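Local coordinates for protein MgGH51 (PDB 6ZPV) that catalyses the hydrolysis of alpha-L-arabinofuranosidic bonds (EC 3.2.1.55) as a fungal glycoside hydrolase of family GH51, at residues A[23-26]-A[27-30]; A[274-277]-A[278-282]; A[330-334]-A[335-339]; A[489-492]-A[493-496]; A[497-500]-A[501-504]. All coordinates share one frame; numbering follows the deposited sequence.

Contact 1: residues A[23-26]-A[27-30]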
loop_
_atom_site.group_PDB
_atom_site.type_symbol
_atom_site.label_atom_id
_atom_site.label_comp_id
_atom_site.label_asym_id
_atom_site.label_seq_id
_atom_site.Cartn_x
_atom_site.Cartn_y
_atom_site.Cartn_z
ATOM N N GLU A 23 3.588 -1.548 2.319
ATOM C CA GLU A 23 4.645 -0.706 2.861
ATOM C C GLU A 23 4.857 0.382 1.808
ATOM O O GLU A 23 4.469 0.183 0.654
ATOM C CB GLU A 23 5.932 -1.506 3.080
ATOM C CG GLU A 23 6.644 -1.873 1.773
ATOM C CD GLU A 23 7.858 -2.778 2.007
ATOM O OE1 GLU A 23 8.800 -2.362 2.736
ATOM O OE2 GLU A 23 7.829 -3.895 1.451
ATOM N N ASP A 24 5.578 1.449 2.160
ATOM C CA ASP A 24 5.945 2.469 1.164
ATOM C C ASP A 24 7.150 1.921 0.395
ATOM O O ASP A 24 8.297 1.888 0.901
ATOM C CB ASP A 24 6.250 3.812 1.846
ATOM C CG ASP A 24 6.067 4.956 0.905
ATOM O OD1 ASP A 24 6.262 4.789 -0.337
ATOM O OD2 ASP A 24 5.684 6.086 1.389
ATOM N N ILE A 25 6.888 1.419 -0.812
ATOM C CA ILE A 25 7.881 0.865 -1.740
ATOM C C ILE A 25 7.394 1.307 -3.128
ATOM O O ILE A 25 6.180 1.411 -3.360
ATOM C CB ILE A 25 7.967 -0.676 -1.635
ATOM C CG1 ILE A 25 9.073 -1.279 -2.524
ATOM C CG2 ILE A 25 6.634 -1.344 -1.878
ATOM C CD1 ILE A 25 9.254 -2.768 -2.348
ATOM N N ASN A 26 8.296 1.565 -4.055
ATOM C CA ASN A 26 7.888 2.012 -5.381
ATOM C C ASN A 26 7.020 3.282 -5.314
ATOM O O ASN A 26 6.137 3.515 -6.149
ATOM C CB ASN A 26 7.119 0.951 -6.171
ATOM C CG ASN A 26 7.715 -0.423 -6.183
ATOM O OD1 ASN A 26 8.922 -0.579 -6.405
ATOM N ND2 ASN A 26 6.853 -1.440 -6.002
ATOM N N HIS A 27 7.265 4.134 -4.300
ATOM C CA HIS A 27 6.433 5.331 -4.101
ATOM C C HIS A 27 4.935 4.955 -4.054
ATOM O O HIS A 27 4.079 5.669 -4.535
ATOM C CB HIS A 27 6.740 6.391 -5.153
ATOM C CG HIS A 27 7.974 7.155 -4.823
ATOM N ND1 HIS A 27 8.005 8.137 -3.867
ATOM C CD2 HIS A 27 9.248 6.986 -5.223
ATOM C CE1 HIS A 27 9.232 8.579 -3.738
ATOM N NE2 HIS A 27 9.999 7.893 -4.580
ATOM N N SER A 28 4.663 3.897 -3.313
ATOM C CA SER A 28 3.282 3.457 -2.994
ATOM C C SER A 28 2.611 4.330 -1.947
ATOM O O SER A 28 1.357 4.338 -1.903
ATOM C CB SER A 28 3.265 2.047 -2.511
ATOM O OG SER A 28 4.025 1.958 -1.319
ATOM N N GLY A 29 3.376 5.000 -1.100
ATOM C CA GLY A 29 2.813 5.898 -0.069
ATOM C C GLY A 29 2.976 7.320 -0.555
ATOM O O GLY A 29 2.102 7.868 -1.234
ATOM N N ASP A 30 4.135 7.907 -0.255
ATOM C CA ASP A 30 4.513 9.171 -0.876
ATOM C C ASP A 30 4.611 9.021 -2.389
ATOM O O ASP A 30 5.454 8.197 -2.841
ATOM C CB ASP A 30 5.825 9.655 -0.298
ATOM C CG ASP A 30 5.732 10.138 1.119
ATOM O OD1 ASP A 30 4.843 10.872 1.498
ATOM O OD2 ASP A 30 6.534 9.711 1.916
#
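D24 lays its carboxylate against two successive backbone N-H groups, those of G29 and D30, around a tight type III' turn (a close relative of type I') that leads from strand 20-21 of the (beta/alpha)8 barrel into helix 29-33. G29 N stands well above the carboxylate plane, 3.0 Å from D24 OD1. D30 N approaches D24 OD2 on its syn side at 2.9 Å, with an N-H...O angle of 160°. D24 CG is anti to the backbone N (chi1 -156°), which swings both oxygens across to the start of the helix.

Next to this, S28 OG donates to E23 O at 2.7 Å, lying in the carbonyl plane and on a lone pair. S28 N closes the turn on I25 O (2.9 Å), with N26 and H27, both of positive phi, at its corners.

Further out, the D24 and D30 carboxylates come close, OD2 to OD2 at 3.8 Å. The D30 N-H on D24 OD2 probably eases this; Y263 OH bonds D24 OD1 and T266 OG1 bonds D30 OD1. E23 turns away, toward N232 N and a bound glycerol, consistent with a pocket at the end of the barrel where this fold carries its active site. Besides a stack with Y263, the H27 ring is held from its own segment: ND1 donates to D30 O at 2.8 Å, with that oxygen almost in the ring plane.

Contact 2: residues A[274-277]-A[278-282]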
loop_
_atom_site.group_PDB
_atom_site.type_symbol
_atom_site.label_atom_id
_atom_site.label_comp_id
_atom_site.label_asym_id
_atom_site.label_seq_id
_atom_site.Cartn_x
_atom_site.Cartn_y
_atom_site.Cartn_z
ATOM N N TYR A 274 -3.855 5.801 8.006
ATOM C CA TYR A 274 -4.078 4.361 7.761
ATOM C C TYR A 274 -5.409 3.919 8.393
ATOM O O TYR A 274 -6.233 3.295 7.722
ATOM C CB TYR A 274 -2.890 3.536 8.314
ATOM C CG TYR A 274 -1.613 3.529 7.538
ATOM C CD1 TYR A 274 -1.548 2.887 6.309
ATOM C CD2 TYR A 274 -0.430 4.056 8.047
ATOM C CE1 TYR A 274 -0.351 2.742 5.610
ATOM C CE2 TYR A 274 0.759 3.952 7.348
ATOM C CZ TYR A 274 0.802 3.300 6.127
ATOM O OH TYR A 274 1.974 3.099 5.428
ATOM N N LEU A 275 -5.557 4.194 9.682
ATOM C CA LEU A 275 -6.736 3.706 10.391
ATOM C C LEU A 275 -8.042 4.260 9.817
ATOM O O LEU A 275 -9.021 3.495 9.687
ATOM C CB LEU A 275 -6.625 4.040 11.888
ATOM C CG LEU A 275 -5.460 3.376 12.619
ATOM C CD1 LEU A 275 -5.256 3.981 13.988
ATOM C CD2 LEU A 275 -5.680 1.875 12.720
ATOM N N GLN A 276 -8.037 5.522 9.416
ATOM C CA GLN A 276 -9.238 6.123 8.811
ATOM C C GLN A 276 -9.550 5.400 7.489
ATOM O O GLN A 276 -10.733 5.183 7.173
ATOM C CB GLN A 276 -9.058 7.630 8.607
ATOM C CG GLN A 276 -10.330 8.310 8.171
ATOM C CD GLN A 276 -11.460 8.134 9.180
ATOM O OE1 GLN A 276 -11.341 8.649 10.312
ATOM N NE2 GLN A 276 -12.570 7.508 8.784
ATOM N N PHE A 277 -8.536 5.067 6.706
ATOM C CA PHE A 277 -8.775 4.337 5.446
ATOM C C PHE A 277 -9.402 2.975 5.716
ATOM O O PHE A 277 -10.312 2.543 4.988
ATOM C CB PHE A 277 -7.443 4.161 4.713
ATOM C CG PHE A 277 -7.553 3.446 3.395
ATOM C CD1 PHE A 277 -8.425 3.906 2.413
ATOM C CD2 PHE A 277 -6.728 2.383 3.096
ATOM C CE1 PHE A 277 -8.526 3.265 1.193
ATOM C CE2 PHE A 277 -6.806 1.773 1.855
ATOM C CZ PHE A 277 -7.650 2.236 0.907
ATOM N N PHE A 278 -8.971 2.302 6.791
ATOM C CA PHE A 278 -9.575 1.009 7.148
ATOM C C PHE A 278 -11.073 1.186 7.481
ATOM O O PHE A 278 -11.928 0.418 6.977
ATOM C CB PHE A 278 -8.819 0.342 8.297
ATOM C CG PHE A 278 -7.334 0.240 8.107
ATOM C CD1 PHE A 278 -6.740 0.265 6.848
ATOM C CD2 PHE A 278 -6.497 0.188 9.201
ATOM C CE1 PHE A 278 -5.365 0.244 6.711
ATOM C CE2 PHE A 278 -5.117 0.167 9.056
ATOM C CZ PHE A 278 -4.556 0.249 7.820
ATOM N N GLU A 279 -11.355 2.196 8.305
ATOM C CA GLU A 279 -12.738 2.513 8.638
ATOM C C GLU A 279 -13.527 2.802 7.362
ATOM O O GLU A 279 -14.685 2.306 7.197
ATOM C CB GLU A 279 -12.812 3.724 9.592
ATOM C CG GLU A 279 -14.190 4.164 9.922
ATOM C CD GLU A 279 -14.157 5.182 11.032
ATOM O OE1 GLU A 279 -14.521 6.386 10.764
ATOM O OE2 GLU A 279 -13.712 4.850 12.111
ATOM N N ASP A 280 -12.946 3.527 6.422
ATOM C CA ASP A 280 -13.633 3.951 5.194
ATOM C C ASP A 280 -13.870 2.822 4.202
ATOM O O ASP A 280 -14.649 3.013 3.276
ATOM C CB ASP A 280 -12.866 5.093 4.521
ATOM C CG ASP A 280 -12.889 6.403 5.312
ATOM O OD1 ASP A 280 -13.738 6.535 6.230
ATOM O OD2 ASP A 280 -12.083 7.291 4.959
ATOM N N THR A 281 -13.169 1.723 4.316
ATOM C CA THR A 281 -13.240 0.601 3.372
ATOM C C THR A 281 -13.781 -0.674 3.994
ATOM O O THR A 281 -13.937 -1.676 3.277
ATOM C CB THR A 281 -11.857 0.345 2.786
ATOM O OG1 THR A 281 -10.948 0.036 3.821
ATOM C CG2 THR A 281 -11.356 1.459 1.920
ATOM N N GLY A 282 -13.982 -0.714 5.279
ATOM C CA GLY A 282 -14.336 -1.960 5.993
ATOM C C GLY A 282 -13.217 -2.953 6.151
ATOM O O GLY A 282 -13.500 -4.066 6.557
#
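F278 folds its ring back under the preceding turn of helix 271-281, a helix that packs on the outside of the (beta/alpha)8 barrel and leads into strand 284-289. F278 CB lies 3.5 Å from L275 O. CG sits beside the backbone N (chi1 -51°), and this brings the ring face beneath Y274 O, which stands 3.1 Å above the plane and over its centre. The same oxygen accepts F278 N, as the regular helical pattern requires. On one flank of the ring, CD2 meets L275 CD2 at 4.0 Å; at the tip, CZ touches Y274 CB at 3.7 Å. F225 and F227 of strand 224-227 also meet this ring, F227 edge-to-face.

The outer side of the helix is polar. Q276 bends at chi2 (59°), and its NE2 donates to both E279 OE1 and D280 OD1, each 3.0 Å away and each met from above its carboxylate plane. Those acids have stronger partners elsewhere: R205 makes a salt bridge with D280, and H337 binds the other oxygen of E279. In the last turn T281 meets F277 in two ways: OG1 donates to F277 O at 2.8 Å, and CG2 touches CE1 of the F277 ring at 3.4 Å.

Contact 3: residues A[330-334]-A[335-339]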
loop_
_atom_site.group_PDB
_atom_site.type_symbol
_atom_site.label_atom_id
_atom_site.label_comp_id
_atom_site.label_asym_id
_atom_site.label_seq_id
_atom_site.Cartn_x
_atom_site.Cartn_y
_atom_site.Cartn_z
ATOM N N ALA A 330 -5.693 9.222 24.476
ATOM C CA ALA A 330 -6.189 10.614 24.579
ATOM C C ALA A 330 -5.840 11.393 23.337
ATOM O O ALA A 330 -6.607 12.248 22.901
ATOM C CB ALA A 330 -5.649 11.270 25.836
ATOM N N LEU A 331 -4.668 11.099 22.766
ATOM C CA LEU A 331 -4.223 11.780 21.557
ATOM C C LEU A 331 -5.132 11.430 20.375
ATOM O O LEU A 331 -5.543 12.311 19.601
ATOM C CB LEU A 331 -2.772 11.398 21.271
ATOM C CG LEU A 331 -2.123 12.066 20.052
ATOM C CD1 LEU A 331 -2.051 13.570 20.209
ATOM C CD2 LEU A 331 -0.754 11.497 19.807
ATOM N N ARG A 332 -5.477 10.147 20.199
ATOM C CA ARG A 332 -6.412 9.739 19.161
ATOM C C ARG A 332 -7.708 10.541 19.313
ATOM O O ARG A 332 -8.280 11.045 18.316
ATOM C CB ARG A 332 -6.687 8.237 19.221
ATOM C CG ARG A 332 -7.614 7.751 18.112
ATOM C CD ARG A 332 -8.237 6.372 18.333
ATOM N NE ARG A 332 -9.084 6.334 19.513
ATOM C CZ ARG A 332 -8.868 5.645 20.631
ATOM N NH1 ARG A 332 -7.721 5.031 20.838
ATOM N NH2 ARG A 332 -9.807 5.570 21.539
ATOM N N ALA A 333 -8.246 10.632 20.508
ATOM C CA ALA A 333 -9.466 11.403 20.755
ATOM C C ALA A 333 -9.242 12.865 20.343
ATOM O O ALA A 333 -10.164 13.466 19.740
ATOM C CB ALA A 333 -9.894 11.237 22.223
ATOM N N SER A 334 -8.153 13.472 20.770
ATOM C CA SER A 334 -7.870 14.880 20.481
ATOM C C SER A 334 -7.838 15.167 18.976
ATOM O O SER A 334 -8.105 16.301 18.564
ATOM C CB SER A 334 -6.550 15.306 21.136
ATOM O OG SER A 334 -5.415 14.985 20.374
ATOM N N LEU A 335 -7.451 14.163 18.199
ATOM C CA LEU A 335 -7.370 14.252 16.743
ATOM C C LEU A 335 -8.694 13.895 16.067
ATOM O O LEU A 335 -8.734 13.830 14.824
ATOM C CB LEU A 335 -6.229 13.351 16.269
ATOM C CG LEU A 335 -4.835 13.822 16.698
ATOM C CD1 LEU A 335 -3.783 12.730 16.461
ATOM C CD2 LEU A 335 -4.426 15.090 15.983
ATOM N N GLY A 336 -9.763 13.766 16.825
ATOM C CA GLY A 336 -11.104 13.679 16.253
ATOM C C GLY A 336 -11.714 12.300 16.211
ATOM O O GLY A 336 -12.804 12.169 15.656
ATOM N N HIS A 337 -11.055 11.284 16.781
ATOM C CA HIS A 337 -11.587 9.904 16.707
ATOM C C HIS A 337 -11.563 9.235 18.070
ATOM O O HIS A 337 -10.833 8.260 18.271
ATOM C CB HIS A 337 -10.803 9.103 15.646
ATOM C CG HIS A 337 -11.546 7.918 15.156
ATOM N ND1 HIS A 337 -11.800 6.801 15.937
ATOM C CD2 HIS A 337 -12.135 7.672 13.945
ATOM C CE1 HIS A 337 -12.463 5.910 15.212
ATOM N NE2 HIS A 337 -12.711 6.439 14.024
ATOM N N PRO A 338 -12.406 9.703 19.006
ATOM C CA PRO A 338 -12.395 9.088 20.319
ATOM C C PRO A 338 -12.757 7.597 20.356
ATOM O O PRO A 338 -12.348 6.901 21.285
ATOM C CB PRO A 338 -13.423 9.991 21.079
ATOM C CG PRO A 338 -14.275 10.535 20.003
ATOM C CD PRO A 338 -13.310 10.863 18.887
ATOM N N GLU A 339 -13.588 7.116 19.431
ATOM C CA GLU A 339 -13.927 5.676 19.431
ATOM C C GLU A 339 -12.654 4.890 19.097
ATOM O O GLU A 339 -11.869 5.297 18.233
ATOM C CB GLU A 339 -15.017 5.366 18.391
ATOM C CG GLU A 339 -16.351 5.972 18.748
ATOM C CD GLU A 339 -16.892 5.543 20.092
ATOM O OE1 GLU A 339 -16.697 4.399 20.455
ATOM O OE2 GLU A 339 -17.525 6.389 20.749
#
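R332 sends CG anti to its backbone N (chi1 -177°) and then kinks at chi3 (62°), and these two settings turn its guanidinium back onto the chain just beyond the helix, at H337 and P338. NE donates to H337 O at 2.9 Å, nearly along the C=O axis. NH2 reaches P338 O, also at 2.9 Å, in an almost straight bond (175°) that lies in the guanidinium plane although it arrives above the plane of the carbonyl.

The chain can double back this way because helix 327-334 ends in a Schellman motif. G336, with positive phi, is its C-prime residue: H337 N bonds R332 O at 3.2 Å and G336 N bonds A333 O at 3.0 Å. Just before this, L331 O accepts both L335 N and S334 OG, the hydroxyl meeting it on a lone pair at 2.8 Å. L331 and L335 lie side by side, pointing the same way, and A333 CB rests on P338 CB at 3.9 Å.

H337 ND1 donates in its ring plane to E339 O (2.7 Å), and its ring stacks on F341. Outside the segments, F318 O takes R332 NH1 and G321 O takes NH2. Carbonyls at the ends of helices 306-320 and 327-334 thus share the arginine charge, tying the two ends together. With ND1 donating and NE2 bonded to E279 OE2, the H337 imidazole may well be protonated.

Contact 4: residues A[489-492]-A[493-496]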
loop_
_atom_site.group_PDB
_atom_site.type_symbol
_atom_site.label_atom_id
_atom_site.label_comp_id
_atom_site.label_asym_id
_atom_site.label_seq_id
_atom_site.Cartn_x
_atom_site.Cartn_y
_atom_site.Cartn_z
ATOM N N THR A 489 10.473 2.750 -9.511
ATOM C CA THR A 489 10.299 1.348 -9.145
ATOM C C THR A 489 11.560 0.727 -8.546
ATOM O O THR A 489 12.635 0.851 -9.164
ATOM C CB THR A 489 9.862 0.572 -10.387
ATOM O OG1 THR A 489 8.560 1.035 -10.802
ATOM C CG2 THR A 489 9.790 -0.907 -10.111
ATOM N N GLN A 490 11.412 0.103 -7.395
ATOM C CA GLN A 490 12.472 -0.671 -6.738
ATOM C C GLN A 490 12.237 -2.195 -6.751
ATOM O O GLN A 490 13.167 -2.923 -6.496
ATOM C CB GLN A 490 12.745 -0.185 -5.335
ATOM C CG GLN A 490 13.105 1.302 -5.246
ATOM C CD GLN A 490 11.950 2.265 -5.351
ATOM O OE1 GLN A 490 10.970 2.044 -4.646
ATOM N NE2 GLN A 490 12.093 3.305 -6.196
ATOM N N TRP A 491 11.042 -2.619 -7.095
ATOM C CA TRP A 491 10.693 -4.054 -7.089
ATOM C C TRP A 491 9.580 -4.310 -8.110
ATOM O O TRP A 491 8.644 -3.487 -8.128
ATOM C CB TRP A 491 10.218 -4.494 -5.722
ATOM C CG TRP A 491 9.886 -5.937 -5.545
ATOM C CD1 TRP A 491 8.797 -6.607 -5.984
ATOM C CD2 TRP A 491 10.714 -6.940 -4.916
ATOM N NE1 TRP A 491 8.819 -7.910 -5.599
ATOM C CE2 TRP A 491 10.004 -8.148 -4.950
ATOM C CE3 TRP A 491 12.020 -6.950 -4.410
ATOM C CZ2 TRP A 491 10.500 -9.343 -4.394
ATOM C CZ3 TRP A 491 12.544 -8.114 -3.851
ATOM C CH2 TRP A 491 11.772 -9.284 -3.880
ATOM N N THR A 492 9.665 -5.374 -8.884
ATOM C CA THR A 492 8.581 -5.850 -9.739
ATOM C C THR A 492 8.467 -7.348 -9.513
ATOM O O THR A 492 9.414 -8.004 -9.087
ATOM C CB THR A 492 8.853 -5.560 -11.212
ATOM O OG1 THR A 492 9.966 -6.356 -11.678
ATOM C CG2 THR A 492 9.150 -4.091 -11.470
ATOM N N PRO A 493 7.353 -7.967 -9.917
ATOM C CA PRO A 493 6.110 -7.327 -10.331
ATOM C C PRO A 493 5.280 -6.853 -9.126
ATOM O O PRO A 493 5.504 -7.263 -7.996
ATOM C CB PRO A 493 5.393 -8.478 -11.056
ATOM C CG PRO A 493 5.777 -9.689 -10.269
ATOM C CD PRO A 493 7.224 -9.415 -9.877
ATOM N N ASP A 494 4.335 -5.969 -9.411
ATOM C CA ASP A 494 3.464 -5.350 -8.405
ATOM C C ASP A 494 1.995 -5.488 -8.773
ATOM O O ASP A 494 1.678 -5.560 -9.973
ATOM C CB ASP A 494 3.877 -3.883 -8.247
ATOM C CG ASP A 494 5.338 -3.749 -7.934
ATOM O OD1 ASP A 494 5.756 -4.083 -6.829
ATOM O OD2 ASP A 494 6.112 -3.338 -8.916
ATOM N N LEU A 495 1.113 -5.478 -7.778
ATOM C CA LEU A 495 -0.294 -5.767 -8.066
ATOM C C LEU A 495 -1.022 -4.676 -8.878
ATOM O O LEU A 495 -1.802 -5.012 -9.774
ATOM C CB LEU A 495 -1.061 -6.056 -6.750
ATOM C CG LEU A 495 -2.342 -6.833 -6.953
ATOM C CD1 LEU A 495 -2.056 -8.276 -7.340
ATOM C CD2 LEU A 495 -3.191 -6.815 -5.693
ATOM N N VAL A 496 -0.790 -3.436 -8.508
ATOM C CA VAL A 496 -1.440 -2.279 -9.140
ATOM C C VAL A 496 -0.373 -1.249 -9.435
ATOM O O VAL A 496 0.401 -0.900 -8.540
ATOM C CB VAL A 496 -2.525 -1.725 -8.199
ATOM C CG1 VAL A 496 -3.146 -0.436 -8.771
ATOM C CG2 VAL A 496 -3.610 -2.763 -7.934
HETATM O O HOH W 1 6.416 -9.306 -6.321
#
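W491 opens the contact, with the edge of its indole turned toward P493 and D494. Its backbone N, like that of Q490 before it, donates to N26 OD1 of the first barrel loop. CG is anti to the backbone N (chi1 -177°), which sends the ring forward along the chain: CD1 comes within 3.9 Å of P493 O, at the ring edge. A water completes this side in the indole plane, accepting from W491 NE1 at 2.9 Å and donating to P493 O at 2.8 Å. The D494 carboxylate is steeply inclined (57°) to the ring. D494 OD2 comes back to within 2.7 Å of W491 O, close enough that the acid probably carries a proton there.

T492 follows. Its CG2 lies 4.0 Å from D494 OD2, while OG1 turns away to L449 O. R448 holds T492 O through NE and makes a cation-pi contact with the W491 ring.

The T492-P493 peptide is cis, and the backbone angles of these two residues resemble those of a type VIb turn. That turn sits in the loop between strands 483-485 and 496-498, beyond the last barrel strand, 474-479. A glycerol about 4 Å from the W491 side chain suggests that this loop borders a pocket at the mouth of the barrel.

Contact 5: residues A[497-500]-A[501-504]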
loop_
_atom_site.group_PDB
_atom_site.type_symbol
_atom_site.label_atom_id
_atom_site.label_comp_id
_atom_site.label_asym_id
_atom_site.label_seq_id
_atom_site.Cartn_x
_atom_site.Cartn_y
_atom_site.Cartn_z
ATOM N N SER A 497 -0.353 -0.737 -10.677
ATOM C CA SER A 497 0.641 0.250 -11.078
ATOM C C SER A 497 -0.043 1.552 -11.437
ATOM O O SER A 497 -1.249 1.564 -11.675
ATOM C CB SER A 497 1.493 -0.295 -12.232
ATOM O OG SER A 497 2.058 -1.556 -11.898
ATOM N N TYR A 498 0.715 2.637 -11.505
ATOM C CA TYR A 498 0.116 3.937 -11.853
ATOM C C TYR A 498 1.222 4.895 -12.220
ATOM O O TYR A 498 2.395 4.712 -11.883
ATOM C CB TYR A 498 -0.703 4.518 -10.671
ATOM C CG TYR A 498 0.060 4.474 -9.367
ATOM C CD1 TYR A 498 0.910 5.491 -8.971
ATOM C CD2 TYR A 498 0.023 3.335 -8.578
ATOM C CE1 TYR A 498 1.673 5.388 -7.817
ATOM C CE2 TYR A 498 0.823 3.216 -7.463
ATOM C CZ TYR A 498 1.646 4.227 -7.072
ATOM O OH TYR A 498 2.431 4.045 -5.960
ATOM N N ASP A 499 0.824 5.949 -12.919
ATOM C CA ASP A 499 1.660 7.155 -13.029
ATOM C C ASP A 499 0.896 8.309 -12.354
ATOM O O ASP A 499 -0.024 8.069 -11.557
ATOM C CB ASP A 499 2.023 7.443 -14.496
ATOM C CG ASP A 499 0.879 7.860 -15.360
ATOM O OD1 ASP A 499 -0.276 7.971 -14.895
ATOM O OD2 ASP A 499 1.167 8.113 -16.539
ATOM N N ALA A 500 1.293 9.552 -12.622
ATOM C CA ALA A 500 0.614 10.678 -11.948
ATOM C C ALA A 500 -0.860 10.792 -12.318
ATOM O O ALA A 500 -1.552 11.518 -11.635
ATOM C CB ALA A 500 1.370 11.968 -12.261
ATOM N N GLY A 501 -1.293 10.167 -13.411
ATOM C CA GLY A 501 -2.665 10.364 -13.881
ATOM C C GLY A 501 -3.596 9.186 -13.945
ATOM O O GLY A 501 -4.787 9.393 -14.039
ATOM N N SER A 502 -3.073 7.953 -13.972
ATOM C CA SER A 502 -3.886 6.785 -14.277
ATOM C C SER A 502 -3.358 5.560 -13.574
ATOM O O SER A 502 -2.208 5.505 -13.178
ATOM C CB SER A 502 -4.106 6.538 -15.689
ATOM O OG SER A 502 -2.891 6.193 -16.222
ATOM N N VAL A 503 -4.233 4.558 -13.479
ATOM C CA VAL A 503 -3.976 3.302 -12.777
ATOM C C VAL A 503 -4.031 2.127 -13.795
ATOM O O VAL A 503 -4.819 2.169 -14.737
ATOM C CB VAL A 503 -4.981 3.085 -11.660
ATOM C CG1 VAL A 503 -4.960 1.730 -11.044
ATOM C CG2 VAL A 503 -4.883 4.152 -10.596
ATOM N N ILE A 504 -3.191 1.137 -13.565
ATOM C CA ILE A 504 -3.103 -0.098 -14.345
ATOM C C ILE A 504 -3.410 -1.253 -13.399
ATOM O O ILE A 504 -2.639 -1.491 -12.439
ATOM C CB ILE A 504 -1.696 -0.258 -14.961
ATOM C CG1 ILE A 504 -1.344 0.904 -15.881
ATOM C CG2 ILE A 504 -1.646 -1.538 -15.773
ATOM C CD1 ILE A 504 -0.086 1.471 -15.687
#
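D499 gathers the turn of this beta hairpin onto one carboxylate oxygen. OD1 accepts G501 N at 2.8 Å, arriving from above the carboxylate plane, and S502 N at 2.9 Å, nearly in line with the C-O bond. The first of these bonds makes an Asx turn. CG stands between the backbone N and the carbonyl carbon of D499 (chi1 68°), which tips the carboxylate over the two N-H groups. The backbone closes the same four residues through D499 N, which donates to S502 O at 3.1 Å. Thus the amides of D499, G501 and S502 all have acceptors within the hairpin; D499 O is taken by R210 NH1. The D499 side chain ends about 5 Å from a bound N-acetylglucosamine.

Below the turn the antiparallel strands 496-498 and 503-505 pair in register. S497 and I504 form a hydrogen-bonded pair: I504 N to S497 O is short at 2.7 Å, S497 N to I504 O is 3.0 Å, and both are close to straight (169°). S497 O also receives a CA-H contact from V503. Y498 and V503 are the next, non-hydrogen-bonded pair, Y498 CB meeting V503 CG2 at 4.2 Å, and Y498 CB packs on S502 O at 3.1 Å.

Two hydroxyls find partners outside the hairpin, S497 OG at Q484 OE1 and Y498 OH at H27 O. Strand 496-498 is the middle of a small three-stranded sheet, running parallel to strand 483-485 on its other side. The face carrying Y498 and V503 rests on helix 211-219, Y498 meeting I213 and V503 meeting D212, I213 and T216.

Contact 1 is wholly buried near the middle of the chain, whereas contact 3 lies at the surface, their centres about 27 Å apart; contacts 2, 4 and 5 are intermediate. Contacts 4 and 5 share strand 496-498, with V496 CG1 packing on V503 CG1, and both reach back to contact 1, through N26 and H27 respectively. Contacts 2 and 3 form a second pair on the outside of the barrel, joined by E279 and H337. In contacts 1 and 5 an aspartate collects backbone amides at a turn; contact 3 reverses this, with an arginine collecting carbonyls. Contact 2 rests on aromatic packing inward and polar bonds outward, and contact 4 relies on a cis-proline and a water.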